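Neural-cadherin (Drosophila melanogaster, PDB 3UBF) mediates calcium-dependent, preferentially homophilic adhesion between cells, through a long ectodomain of successive cadherin repeats of which this chain holds three. Local coordinates at residues E245-T259 against I262-L275. Sequence-based numbering, arbitrary orientation.
With ZN (zinc ion), chain M.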
ATOM      1  N   GLU A 245     -20.209 -21.414   2.916  1.00 60.56           N
ATOM      2  CA  GLU A 245     -19.163 -22.358   3.278  1.00 60.62           C
ATOM      3  C   GLU A 245     -18.298 -22.741   2.068  1.00 56.82           C
ATOM      4  O   GLU A 245     -18.810 -23.029   0.984  1.00 56.09           O
ATOM      5  CB  GLU A 245     -19.784 -23.593   3.954  1.00 65.18           C
ATOM      6  CG  GLU A 245     -18.813 -24.432   4.800  1.00 68.23           C
ATOM      7  CD  GLU A 245     -18.076 -23.628   5.882  1.00 69.92           C
ATOM      8  OE1 GLU A 245     -18.742 -23.053   6.779  1.00 72.88           O
ATOM      9  OE2 GLU A 245     -16.823 -23.594   5.840  1.00 67.16           O
ATOM     10  N   ILE A 246     -16.983 -22.713   2.262  1.00 54.63           N
ATOM     11  CA  ILE A 246     -16.037 -23.122   1.224  1.00 51.63           C
ATOM     12  C   ILE A 246     -15.438 -24.501   1.514  1.00 52.63           C
ATOM     13  O   ILE A 246     -14.890 -24.730   2.596  1.00 53.74           O
ATOM     14  CB  ILE A 246     -14.896 -22.101   1.080  1.00 48.75           C
ATOM     15  CG1 ILE A 246     -15.438 -20.721   0.683  1.00 47.49           C
ATOM     16  CG2 ILE A 246     -13.830 -22.604   0.074  1.00 46.54           C
ATOM     17  CD1 ILE A 246     -15.605 -20.525  -0.804  1.00 44.98           C
ATOM     18  N   ARG A 247     -15.558 -25.412   0.550  1.00 52.67           N
ATOM     19  CA  ARG A 247     -14.877 -26.704   0.599  1.00 53.68           C
ATOM     20  C   ARG A 247     -13.667 -26.711  -0.347  1.00 50.09           C
ATOM     21  O   ARG A 247     -13.803 -26.446  -1.543  1.00 48.68           O
ATOM     22  CB  ARG A 247     -15.834 -27.844   0.251  1.00 57.36           C
ATOM     23  CG  ARG A 247     -15.151 -29.218   0.215  1.00 61.48           C
ATOM     24  CD  ARG A 247     -16.159 -30.360   0.215  1.00 69.31           C
ATOM     25  NE  ARG A 247     -15.746 -31.441   1.114  1.00 74.33           N
ATOM     26  CZ  ARG A 247     -16.044 -31.493   2.415  1.00 78.25           C
ATOM     27  NH1 ARG A 247     -16.757 -30.521   2.985  1.00 78.70           N
ATOM     28  NH2 ARG A 247     -15.629 -32.517   3.155  1.00 80.89           N
ATOM     29  N   TYR A 248     -12.490 -27.008   0.198  1.00 48.62           N
ATOM     30  CA  TYR A 248     -11.257 -27.024  -0.588  1.00 45.61           C
ATOM     31  C   TYR A 248     -10.892 -28.437  -0.990  1.00 47.44           C
ATOM     32  O   TYR A 248     -10.967 -29.356  -0.167  1.00 50.03           O
ATOM     33  CB  TYR A 248     -10.086 -26.418   0.198  1.00 43.51           C
ATOM     34  CG  TYR A 248     -10.321 -25.016   0.669  1.00 40.75           C
ATOM     35  CD1 TYR A 248     -10.765 -24.768   1.960  1.00 42.02           C
ATOM     36  CD2 TYR A 248     -10.111 -23.932  -0.181  1.00 38.02           C
ATOM     37  CE1 TYR A 248     -10.991 -23.473   2.398  1.00 42.18           C
ATOM     38  CE2 TYR A 248     -10.334 -22.633   0.237  1.00 37.29           C
ATOM     39  CZ  TYR A 248     -10.777 -22.411   1.531  1.00 40.38           C
ATOM     40  OH  TYR A 248     -11.007 -21.127   1.962  1.00 42.03           O
ATOM     41  N   THR A 249     -10.516 -28.614  -2.255  1.00 46.69           N
ATOM     42  CA  THR A 249      -9.906 -29.867  -2.693  1.00 48.30           C
ATOM     43  C   THR A 249      -8.588 -29.611  -3.385  1.00 46.31           C
ATOM     44  O   THR A 249      -8.271 -28.475  -3.757  1.00 44.00           O
ATOM     45  CB  THR A 249     -10.814 -30.728  -3.601  1.00 50.99           C
ATOM     46  OG1 THR A 249     -11.177 -29.994  -4.777  1.00 50.26           O
ATOM     47  CG2 THR A 249     -12.055 -31.206  -2.852  1.00 53.60           C
ATOM     48  N   LEU A 250      -7.829 -30.689  -3.556  1.00 48.14           N
ATOM     49  CA  LEU A 250      -6.452 -30.630  -4.020  1.00 46.99           C
ATOM     50  C   LEU A 250      -6.164 -31.802  -4.939  1.00 49.71           C
ATOM     51  O   LEU A 250      -6.293 -32.962  -4.541  1.00 52.22           O
ATOM     52  CB  LEU A 250      -5.511 -30.668  -2.820  1.00 45.89           C
ATOM     53  CG  LEU A 250      -4.010 -30.562  -3.082  1.00 44.89           C
ATOM     54  CD1 LEU A 250      -3.359 -29.647  -2.067  1.00 40.79           C
ATOM     55  CD2 LEU A 250      -3.359 -31.946  -3.075  1.00 47.21           C
ATOM     56  N   LYS A 251      -5.781 -31.503  -6.175  1.00 50.10           N
ATOM     57  CA  LYS A 251      -5.326 -32.552  -7.080  1.00 53.21           C
ATOM     58  C   LYS A 251      -3.921 -32.257  -7.600  1.00 51.86           C
ATOM     59  O   LYS A 251      -3.515 -31.099  -7.694  1.00 49.72           O
ATOM     60  CB  LYS A 251      -6.324 -32.790  -8.221  1.00 55.47           C
ATOM     61  CG  LYS A 251      -6.257 -31.785  -9.355  1.00 56.20           C
ATOM     62  CD  LYS A 251      -7.166 -32.199 -10.523  1.00 62.44           C
ATOM     63  CE  LYS A 251      -7.466 -31.003 -11.423  1.00 62.30           C
ATOM     64  NZ  LYS A 251      -7.974 -29.841 -10.616  1.00 59.10           N
ATOM     65  N   ALA A 252      -3.182 -33.314  -7.914  1.00 53.90           N
ATOM     66  CA  ALA A 252      -1.834 -33.182  -8.437  1.00 53.49           C
ATOM     67  C   ALA A 252      -1.853 -33.118  -9.956  1.00 55.31           C
ATOM     68  O   ALA A 252      -2.532 -33.913 -10.604  1.00 58.09           O
ATOM     69  CB  ALA A 252      -0.988 -34.341  -7.980  1.00 55.02           C
ATOM     70  N   GLN A 253      -1.123 -32.156 -10.512  1.00 54.18           N
ATOM     71  CA  GLN A 253      -0.897 -32.086 -11.949  1.00 56.59           C
ATOM     72  C   GLN A 253       0.387 -32.834 -12.289  1.00 58.16           C
ATOM     73  O   GLN A 253       1.489 -32.361 -11.998  1.00 57.08           O
ATOM     74  CB  GLN A 253      -0.857 -30.630 -12.422  1.00 55.08           C
ATOM     75  CG  GLN A 253      -2.153 -30.117 -13.059  1.00 57.94           C
ATOM     76  CD  GLN A 253      -3.404 -30.951 -12.713  1.00 62.26           C
ATOM     77  OE1 GLN A 253      -3.776 -31.095 -11.537  1.00 62.67           O
ATOM     78  NE2 GLN A 253      -4.066 -31.485 -13.749  1.00 63.63           N
ATOM     79  N   GLY A 254       0.235 -34.013 -12.888  1.00 61.28           N
ATOM     80  CA  GLY A 254       1.360 -34.891 -13.140  1.00 63.20           C
ATOM     81  C   GLY A 254       1.730 -35.653 -11.882  1.00 62.90           C
ATOM     82  O   GLY A 254       0.878 -36.285 -11.252  1.00 63.24           O
ATOM     83  N   GLN A 255       3.002 -35.571 -11.503  1.00 62.20           N
ATOM     84  CA  GLN A 255       3.525 -36.347 -10.377  1.00 62.57           C
ATOM     85  C   GLN A 255       3.117 -35.841  -8.997  1.00 59.71           C
ATOM     86  O   GLN A 255       2.721 -34.685  -8.848  1.00 57.62           O
ATOM     87  CB  GLN A 255       5.038 -36.417 -10.456  1.00 62.85           C
ATOM     88  CG  GLN A 255       5.548 -37.427 -11.458  1.00 67.75           C
ATOM     89  CD  GLN A 255       7.030 -37.662 -11.307  1.00 69.46           C
ATOM     90  OE1 GLN A 255       7.781 -37.571 -12.274  1.00 72.78           O
ATOM     91  NE2 GLN A 255       7.465 -37.955 -10.085  1.00 68.11           N
ATOM     92  N   GLY A 256       3.210 -36.725  -7.999  1.00 60.34           N
ATOM     93  CA  GLY A 256       2.995 -36.375  -6.593  1.00 58.13           C
ATOM     94  C   GLY A 256       1.610 -36.566  -5.987  1.00 58.66           C
ATOM     95  O   GLY A 256       1.327 -36.042  -4.904  1.00 57.49           O
ATOM     96  N   ALA A 257       0.743 -37.304  -6.672  1.00 61.00           N
ATOM     97  CA  ALA A 257      -0.603 -37.599  -6.163  1.00 61.84           C
ATOM     98  C   ALA A 257      -0.541 -38.258  -4.776  1.00 62.59           C
ATOM     99  O   ALA A 257       0.091 -39.304  -4.603  1.00 64.89           O
ATOM    100  CB  ALA A 257      -1.366 -38.486  -7.158  1.00 65.25           C
ATOM    101  N   GLY A 258      -1.172 -37.621  -3.791  1.00 60.54           N
ATOM    102  CA  GLY A 258      -1.216 -38.155  -2.430  1.00 61.29           C
ATOM    103  C   GLY A 258      -0.051 -37.768  -1.527  1.00 58.88           C
ATOM    104  O   GLY A 258       0.014 -38.221  -0.382  1.00 60.16           O
ATOM    105  N   THR A 259       0.865 -36.939  -2.034  1.00 55.29           N
ATOM    106  CA  THR A 259       1.983 -36.431  -1.234  1.00 53.03           C
ATOM    107  C   THR A 259       1.487 -35.320  -0.310  1.00 50.84           C
ATOM    108  O   THR A 259       1.932 -35.178   0.827  1.00 50.75           O
ATOM    109  CB  THR A 259       3.128 -35.912  -2.127  1.00 51.25           C
ATOM    110  OG1 THR A 259       3.630 -36.985  -2.929  1.00 53.80           O
ATOM    111  CG2 THR A 259       4.274 -35.353  -1.286  1.00 49.68           C
ATOM    112  N   ILE A 262      -5.179 -31.325   1.658  1.00 49.21           N
ATOM    113  CA  ILE A 262      -5.647 -30.029   2.113  1.00 47.15           C
ATOM    114  C   ILE A 262      -6.850 -30.273   3.002  1.00 49.88           C
ATOM    115  O   ILE A 262      -7.603 -31.225   2.781  1.00 52.36           O
ATOM    116  CB  ILE A 262      -6.024 -29.107   0.932  1.00 44.77           C
ATOM    117  CG1 ILE A 262      -6.244 -27.662   1.428  1.00 43.04           C
ATOM    118  CG2 ILE A 262      -7.246 -29.662   0.178  1.00 45.76           C
ATOM    119  CD1 ILE A 262      -6.317 -26.604   0.336  1.00 37.72           C
ATOM    120  N   GLY A 263      -7.006 -29.435   4.019  1.00 49.82           N
ATOM    121  CA  GLY A 263      -8.153 -29.514   4.909  1.00 52.59           C
ATOM    122  C   GLY A 263      -9.395 -29.043   4.184  1.00 52.14           C
ATOM    123  O   GLY A 263      -9.430 -27.911   3.706  1.00 49.58           O
ATOM    124  N   PRO A 264     -10.421 -29.914   4.087  1.00 55.08           N
ATOM    125  CA  PRO A 264     -11.694 -29.577   3.444  1.00 55.55           C
ATOM    126  C   PRO A 264     -12.267 -28.214   3.878  1.00 54.98           C
ATOM    127  O   PRO A 264     -12.751 -27.454   3.036  1.00 52.70           O
ATOM    128  CB  PRO A 264     -12.622 -30.708   3.898  1.00 60.17           C
ATOM    129  CG  PRO A 264     -11.741 -31.839   4.172  1.00 61.31           C
ATOM    130  CD  PRO A 264     -10.440 -31.271   4.661  1.00 58.66           C
ATOM    131  N   THR A 265     -12.196 -27.915   5.175  1.00 57.30           N
ATOM    132  CA  THR A 265     -12.714 -26.660   5.727  1.00 58.07           C
ATOM    133  C   THR A 265     -11.603 -25.656   5.988  1.00 55.72           C
ATOM    134  O   THR A 265     -11.803 -24.447   5.855  1.00 54.74           O
ATOM    135  CB  THR A 265     -13.445 -26.885   7.066  1.00 62.63           C
ATOM    136  OG1 THR A 265     -14.156 -28.124   7.021  1.00 66.10           O
ATOM    137  CG2 THR A 265     -14.438 -25.756   7.341  1.00 64.57           C
ATOM    138  N   SER A 266     -10.436 -26.160   6.371  1.00 55.59           N
ATOM    139  CA  SER A 266      -9.393 -25.303   6.908  1.00 54.47           C
ATOM    140  C   SER A 266      -8.588 -24.614   5.803  1.00 50.43           C
ATOM    141  O   SER A 266      -8.075 -23.507   6.000  1.00 49.34           O
ATOM    142  CB  SER A 266      -8.478 -26.107   7.830  1.00 56.23           C
ATOM    143  OG  SER A 266      -7.789 -27.112   7.107  1.00 55.00           O
ATOM    144  N   GLY A 267      -8.489 -25.279   4.651  1.00 48.45           N
ATOM    145  CA  GLY A 267      -7.679 -24.811   3.539  1.00 44.82           C
ATOM    146  C   GLY A 267      -6.198 -25.027   3.784  1.00 44.15           C
ATOM    147  O   GLY A 267      -5.352 -24.504   3.043  1.00 41.32           O
ATOM    148  N   ILE A 268      -5.883 -25.792   4.832  1.00 46.12           N
ATOM    149  CA  ILE A 268      -4.501 -26.015   5.212  1.00 45.58           C
ATOM    150  C   ILE A 268      -3.967 -27.220   4.471  1.00 45.24           C
ATOM    151  O   ILE A 268      -4.519 -28.320   4.580  1.00 47.15           O
ATOM    152  CB  ILE A 268      -4.330 -26.230   6.728  1.00 48.57           C
ATOM    153  CG1 ILE A 268      -4.838 -25.020   7.519  1.00 49.47           C
ATOM    154  CG2 ILE A 268      -2.863 -26.530   7.058  1.00 47.71           C
ATOM    155  CD1 ILE A 268      -4.754 -25.201   9.044  1.00 52.68           C
ATOM    156  N   VAL A 269      -2.896 -26.995   3.714  1.00 43.11           N
ATOM    157  CA  VAL A 269      -2.208 -28.061   3.008  1.00 42.98           C
ATOM    158  C   VAL A 269      -1.182 -28.710   3.937  1.00 44.63           C
ATOM    159  O   VAL A 269      -0.279 -28.046   4.436  1.00 44.50           O
ATOM    160  CB  VAL A 269      -1.523 -27.532   1.724  1.00 40.55           C
ATOM    161  CG1 VAL A 269      -0.843 -28.663   0.942  1.00 40.22           C
ATOM    162  CG2 VAL A 269      -2.533 -26.821   0.854  1.00 39.07           C
ATOM    163  N   LYS A 270      -1.331 -30.004   4.177  1.00 46.98           N
ATOM    164  CA  LYS A 270      -0.338 -30.743   4.950  1.00 48.87           C
ATOM    165  C   LYS A 270       0.463 -31.701   4.074  1.00 48.70           C
ATOM    166  O   LYS A 270       0.061 -32.025   2.957  1.00 48.09           O
ATOM    167  CB  LYS A 270      -0.988 -31.489   6.115  1.00 52.14           C
ATOM    168  CG  LYS A 270      -1.466 -30.573   7.212  1.00 53.34           C
ATOM    169  CD  LYS A 270      -2.181 -31.330   8.313  1.00 57.78           C
ATOM    170  CE  LYS A 270      -2.981 -30.380   9.187  1.00 59.14           C
ATOM    171  NZ  LYS A 270      -3.395 -31.018  10.466  1.00 64.75           N
ATOM    172  N   LEU A 271       1.610 -32.129   4.591  1.00 49.79           N
ATOM    173  CA  LEU A 271       2.401 -33.178   3.974  1.00 50.33           C
ATOM    174  C   LEU A 271       1.842 -34.538   4.367  1.00 54.05           C
ATOM    175  O   LEU A 271       1.725 -34.841   5.553  1.00 56.65           O
ATOM    176  CB  LEU A 271       3.858 -33.057   4.425  1.00 49.94           C
ATOM    177  CG  LEU A 271       4.885 -34.015   3.807  1.00 49.76           C
ATOM    178  CD1 LEU A 271       4.839 -34.002   2.280  1.00 46.34           C
ATOM    179  CD2 LEU A 271       6.274 -33.667   4.299  1.00 48.64           C
ATOM    180  N   ALA A 272       1.495 -35.355   3.377  1.00 55.11           N
ATOM    181  CA  ALA A 272       0.940 -36.692   3.639  1.00 59.34           C
ATOM    182  C   ALA A 272       1.986 -37.811   3.649  1.00 61.80           C
ATOM    183  O   ALA A 272       1.761 -38.862   4.250  1.00 65.73           O
ATOM    184  CB  ALA A 272      -0.153 -37.008   2.636  1.00 59.77           C
ATOM    185  N   LYS A 273       3.121 -37.582   2.986  1.00 60.28           N
ATOM    186  CA  LYS A 273       4.164 -38.603   2.827  1.00 62.87           C
ATOM    187  C   LYS A 273       5.535 -38.073   3.235  1.00 61.63           C
ATOM    188  O   LYS A 273       5.752 -36.867   3.227  1.00 59.27           O
ATOM    189  CB  LYS A 273       4.228 -39.074   1.369  1.00 62.89           C
ATOM    190  CG  LYS A 273       3.033 -39.897   0.914  1.00 66.57           C
ATOM    191  CD  LYS A 273       3.058 -40.133  -0.593  1.00 67.59           C
ATOM    192  CE  LYS A 273       1.931 -41.084  -1.002  1.00 71.68           C
ATOM    193  NZ  LYS A 273       1.939 -41.390  -2.458  1.00 72.18           N
ATOM    194  N   GLU A 274       6.459 -38.971   3.580  1.00 63.84           N
ATOM    195  CA  GLU A 274       7.863 -38.593   3.773  1.00 62.69           C
ATOM    196  C   GLU A 274       8.481 -38.217   2.429  1.00 60.59           C
ATOM    197  O   GLU A 274       8.060 -38.711   1.386  1.00 61.07           O
ATOM    198  CB  GLU A 274       8.664 -39.725   4.434  1.00 65.86           C
ATOM    199  N   LEU A 275       9.477 -37.336   2.457  1.00 59.02           N
ATOM    200  CA  LEU A 275      10.104 -36.847   1.241  1.00 57.56           C
ATOM    201  C   LEU A 275      11.571 -37.250   1.122  1.00 58.96           C
ATOM    202  O   LEU A 275      12.323 -37.225   2.105  1.00 60.06           O
ATOM    203  CB  LEU A 275       9.982 -35.327   1.159  1.00 54.90           C
ATOM    204  CG  LEU A 275       8.586 -34.717   1.022  1.00 53.79           C
ATOM    205  CD1 LEU A 275       8.653 -33.238   1.335  1.00 51.58           C
ATOM    206  CD2 LEU A 275       7.986 -34.965  -0.373  1.00 53.60           C
TER
HETATM  207 ZN    ZN M  13     -14.855 -21.943   5.803  1.00101.57          ZN
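L250 and Y248 turn inward from strand 246-253 onto the apolar side chain of I262. The CB of L250 meets I262 CG2 at 3.6 Å, and L250 CD1 reaches V269 CG1, the two side chains crossing at about a right angle. I262 suits this place because its two branches divide the work: CG2 lies against L250, while CG1, anti to the backbone N (chi1 -169°), carries CD1 to the CB of Y248.

The tyrosine ring stands over the turn at 263-267. G267 CA approaches one face in a CH-pi contact, 3.9 Å from the ring centroid, and glycine fits both the positive phi and the closeness of the ring, which leaves little room for a side chain. The T265 carbonyl O lies at the ring edge, in plane, whereas the phenol OH reaches beyond the turn to hydrogen-bond A238 N of strand 232-239.

This is the Greek-key sandwich of a cadherin repeat: strand 246-253 borders one sheet, strands 260-262 and 268-271 form a hairpin in the other, and the side chains between them help fill the interior.

At the hairpin turn, Y248 N donates a nearly straight bond to P264 O (2.9 Å, 167°), and the puckered ring of P264 sets its CB over one face of the R247 guanidinium. Just before strand 260-262, T259 O accepts from A272 N at a short 2.6 Å and, weakly, from K273 N. T259 CG2 touches L271 CD1 and L275 CD2, so the small threonine gives its methyl to leucines. K273, an exposed residue, runs its extended methylenes past G258 O, a path suited to a long flexible chain, and brings NZ near A257 O. Beyond R247, back at the turn end, E245 OE2 contacts a zinc ion at 2.6 Å, long for a zinc-oxygen bond, beside the methyl of T265.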